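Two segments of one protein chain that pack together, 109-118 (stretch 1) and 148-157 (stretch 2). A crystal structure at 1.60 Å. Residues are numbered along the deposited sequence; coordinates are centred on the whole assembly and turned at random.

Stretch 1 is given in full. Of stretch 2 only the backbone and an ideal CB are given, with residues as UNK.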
# COMPACT_ATOMS: atom_id res chain seq x y z
N PRO A 109 -12.50 -9.44 7.10
CA PRO A 109 -11.18 -8.86 7.38
C PRO A 109 -10.21 -9.94 7.82
O PRO A 109 -10.59 -10.89 8.50
CB PRO A 109 -11.43 -7.85 8.51
CG PRO A 109 -12.81 -8.21 9.05
CD PRO A 109 -13.57 -8.93 8.00
N VAL A 110 -8.96 -9.83 7.35
CA VAL A 110 -7.93 -10.83 7.62
C VAL A 110 -6.91 -10.18 8.53
O VAL A 110 -6.36 -9.11 8.22
CB VAL A 110 -7.29 -11.29 6.30
CG1 VAL A 110 -6.09 -12.17 6.61
CG2 VAL A 110 -8.40 -12.00 5.49
N THR A 111 -6.66 -10.79 9.68
CA THR A 111 -5.69 -10.20 10.62
C THR A 111 -4.38 -10.95 10.50
O THR A 111 -4.33 -12.16 10.77
CB THR A 111 -6.22 -10.28 12.06
OG1 THR A 111 -7.50 -9.60 12.17
CG2 THR A 111 -5.22 -9.71 13.09
N VAL A 112 -3.31 -10.23 10.12
CA VAL A 112 -1.94 -10.76 10.05
C VAL A 112 -1.19 -10.27 11.28
O VAL A 112 -1.00 -9.07 11.46
CB VAL A 112 -1.25 -10.28 8.76
CG1 VAL A 112 0.22 -10.81 8.68
CG2 VAL A 112 -2.08 -10.61 7.51
N THR A 113 -0.72 -11.18 12.12
CA THR A 113 0.00 -10.80 13.32
C THR A 113 1.50 -11.02 13.13
O THR A 113 1.93 -12.10 12.71
CB THR A 113 -0.50 -11.62 14.51
OG1 THR A 113 -1.90 -11.35 14.70
CG2 THR A 113 0.25 -11.25 15.77
N TYR A 114 2.29 -10.00 13.43
CA TYR A 114 3.75 -10.12 13.49
C TYR A 114 4.18 -10.18 14.94
O TYR A 114 3.70 -9.39 15.77
CB TYR A 114 4.44 -8.92 12.82
CG TYR A 114 4.21 -8.86 11.32
CD1 TYR A 114 5.09 -9.51 10.47
CD2 TYR A 114 3.17 -8.10 10.77
CE1 TYR A 114 4.91 -9.48 9.11
CE2 TYR A 114 2.98 -8.04 9.39
CZ TYR A 114 3.85 -8.75 8.56
OH TYR A 114 3.74 -8.74 7.17
N THR A 115 5.13 -11.08 15.25
CA THR A 115 5.80 -11.03 16.54
C THR A 115 7.30 -10.88 16.32
O THR A 115 7.79 -10.90 15.19
CB THR A 115 5.52 -12.29 17.37
OG1 THR A 115 5.91 -13.43 16.58
CG2 THR A 115 4.05 -12.41 17.66
N GLY A 116 8.01 -10.70 17.42
CA GLY A 116 9.45 -10.57 17.37
C GLY A 116 9.95 -9.28 16.78
O GLY A 116 11.01 -9.28 16.15
N LEU A 117 9.24 -8.17 16.97
CA LEU A 117 9.67 -6.88 16.45
C LEU A 117 10.51 -6.11 17.45
O LEU A 117 10.45 -6.32 18.66
CB LEU A 117 8.45 -6.01 16.11
CG LEU A 117 7.42 -6.64 15.20
CD1 LEU A 117 6.19 -5.69 15.05
CD2 LEU A 117 8.04 -6.95 13.88
N ASN A 118 11.24 -5.13 16.93
CA ASN A 118 11.93 -4.18 17.80
C ASN A 118 11.68 -2.76 17.32
O ASN A 118 12.58 -1.97 17.04
CB ASN A 118 13.42 -4.54 17.89
CG ASN A 118 14.16 -3.65 18.85
OD1 ASN A 118 13.65 -3.37 19.93
ND2 ASN A 118 15.38 -3.27 18.51
N UNK A 148 -0.43 -11.83 -0.90
CA UNK A 148 0.69 -12.53 -0.32
C UNK A 148 1.23 -11.61 0.76
O UNK A 148 1.64 -10.48 0.46
CB UNK A 148 1.75 -12.89 -1.36
N UNK A 149 1.23 -12.11 1.99
CA UNK A 149 1.72 -11.34 3.15
C UNK A 149 3.13 -11.79 3.46
O UNK A 149 3.37 -12.98 3.67
CB UNK A 149 0.82 -11.52 4.37
N UNK A 150 4.04 -10.84 3.52
CA UNK A 150 5.45 -11.15 3.75
C UNK A 150 5.77 -11.34 5.22
O UNK A 150 5.25 -10.64 6.09
CB UNK A 150 6.33 -10.04 3.17
N UNK A 151 6.68 -12.28 5.53
CA UNK A 151 7.18 -12.41 6.89
C UNK A 151 7.98 -11.18 7.32
O UNK A 151 8.25 -11.05 8.51
CB UNK A 151 8.04 -13.67 7.01
N UNK A 152 8.39 -10.31 6.38
CA UNK A 152 9.00 -9.02 6.67
C UNK A 152 7.89 -7.97 6.71
O UNK A 152 7.31 -7.66 5.66
CB UNK A 152 10.07 -8.66 5.63
N UNK A 153 7.56 -7.39 7.88
CA UNK A 153 6.46 -6.41 7.93
C UNK A 153 6.75 -5.13 7.15
O UNK A 153 5.81 -4.34 6.89
CB UNK A 153 6.16 -6.05 9.39
N UNK A 154 8.01 -4.89 6.81
CA UNK A 154 8.42 -3.73 6.04
C UNK A 154 8.30 -3.97 4.54
O UNK A 154 8.29 -3.01 3.77
CB UNK A 154 9.86 -3.35 6.39
N UNK A 155 8.21 -5.23 4.12
CA UNK A 155 7.78 -5.54 2.76
C UNK A 155 6.26 -5.61 2.66
O UNK A 155 5.65 -5.12 1.69
CB UNK A 155 8.40 -6.86 2.30
N UNK A 156 5.65 -6.16 3.70
CA UNK A 156 4.21 -6.08 3.97
C UNK A 156 3.30 -6.95 3.08
O UNK A 156 3.02 -8.08 3.44
CB UNK A 156 3.77 -4.62 3.83
N UNK A 157 2.82 -6.44 1.97
CA UNK A 157 1.76 -7.14 1.23
C UNK A 157 1.90 -6.95 -0.27
O UNK A 157 2.21 -5.86 -0.74
CB UNK A 157 0.38 -6.65 1.68

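Stretch 1 offers stretch 2 one side of a strand: Val110, Val112 and Tyr114 point toward it, while Thr111 points away. The strand at the start of stretch 2 runs nearly parallel to it, at 18°, with the axes 9.4 Å apart, so side chains rather than backbone bonds must fill the gap.

Position 148 has nothing of stretch 1 within 5.5 Å of its ideal CB. Many residues would suit; the deposited one is Val148.

At 149 the CB points toward stretch 1 and lies 4.4 Å from Val112 CG2, with the methyls of Val110 farther along. A sizeable apolar side chain is wanted: leucine, isoleucine, methionine or an aromatic. It is Phe149, chi1 m, whose ring receives Val112 CG2 over one face, 3.7 Å from the centroid. Val110 CG1 adds a contact of 4.1 Å to Phe149 CE2.

Position 150 turns its CB sideways, but its backbone O is 2.7 Å from Tyr114 OH, which donates a hydrogen bond to it. Because the carbonyl does this work, the side chain is free within limits, and a small or polar one would do. Ser150 OG accepts from the backbone N of 152 at 2.9 Å, bracing the turn.

Positions 151 and 152 both point their CB away, so stretch 1 sets no limit on the side chain. At 151 the phi/psi of -65/-15 suits a turn, and the backbone O sits at the edge of the Tyr114 ring; the residue is Asn151. At 152 an acceptor could hold the following backbone, and Asp152 OD1 accepts from the backbone N of 154 at 2.9 Å.

At 153 the CB points toward stretch 1 and stands 3.6 Å from Tyr114 CZ, directly over the ring, where a compact apolar group can lie on it. Alanine, valine or proline could serve, and phi of -65° admits the last. Pro153 lays CB 3.5 Å from the Tyr114 ring centroid, 7° off the normal, a CH-pi contact, while its CG meets Leu117 CD2 at 4.0 Å.

Positions 154 and 155 have helical angles and point away and sideways, beyond reach of stretch 1; Ile154 and Ile155 make no contact with it.

Position 156 has phi/psi of 74/-91, a strained combination that glycine takes most easily; yet the residue is Thr156, whose OG1 donates to Pro153 O at 2.6 Å. A water bridges the stretches here, donating to both Tyr114 OH and Thr156 O, each at 2.8 Å.

Position 157, CB sideways, is free of stretch 1; Ala157 fills it.

Stretch 2, residues 148-157: VFSNDPIITA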
# COMPACT_ATOMS: atom_id res chain seq x y z
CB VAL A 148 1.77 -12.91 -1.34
CG1 VAL A 148 2.86 -13.66 -0.66
CG2 VAL A 148 1.18 -13.84 -2.46
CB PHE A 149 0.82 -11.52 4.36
CG PHE A 149 -0.60 -11.12 4.08
CD1 PHE A 149 -0.87 -9.80 3.69
CD2 PHE A 149 -1.68 -12.03 4.19
CE1 PHE A 149 -2.19 -9.37 3.41
CE2 PHE A 149 -2.99 -11.56 3.93
CZ PHE A 149 -3.25 -10.25 3.56
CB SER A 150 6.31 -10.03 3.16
OG SER A 150 7.68 -10.19 3.57
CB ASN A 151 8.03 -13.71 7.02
CG ASN A 151 7.17 -14.94 7.40
OD1 ASN A 151 6.39 -14.90 8.36
ND2 ASN A 151 7.32 -16.02 6.66
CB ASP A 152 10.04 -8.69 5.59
CG ASP A 152 10.86 -7.44 5.88
OD1 ASP A 152 10.38 -6.56 6.62
OD2 ASP A 152 11.99 -7.29 5.34
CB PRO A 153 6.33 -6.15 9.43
CG PRO A 153 7.79 -6.21 9.92
CD PRO A 153 8.31 -7.47 9.16
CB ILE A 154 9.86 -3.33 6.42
CG1 ILE A 154 9.96 -3.19 7.93
CG2 ILE A 154 10.28 -2.06 5.72
CD1 ILE A 154 9.01 -2.15 8.53
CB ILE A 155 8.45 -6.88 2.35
CG1 ILE A 155 9.97 -6.71 2.22
CG2 ILE A 155 7.83 -7.48 1.06
CD1 ILE A 155 10.71 -8.01 1.97
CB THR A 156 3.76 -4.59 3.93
OG1 THR A 156 4.87 -3.80 4.48
CG2 THR A 156 2.53 -4.30 4.79
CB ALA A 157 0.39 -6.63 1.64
O HOH W 1 1.43 -8.14 5.78
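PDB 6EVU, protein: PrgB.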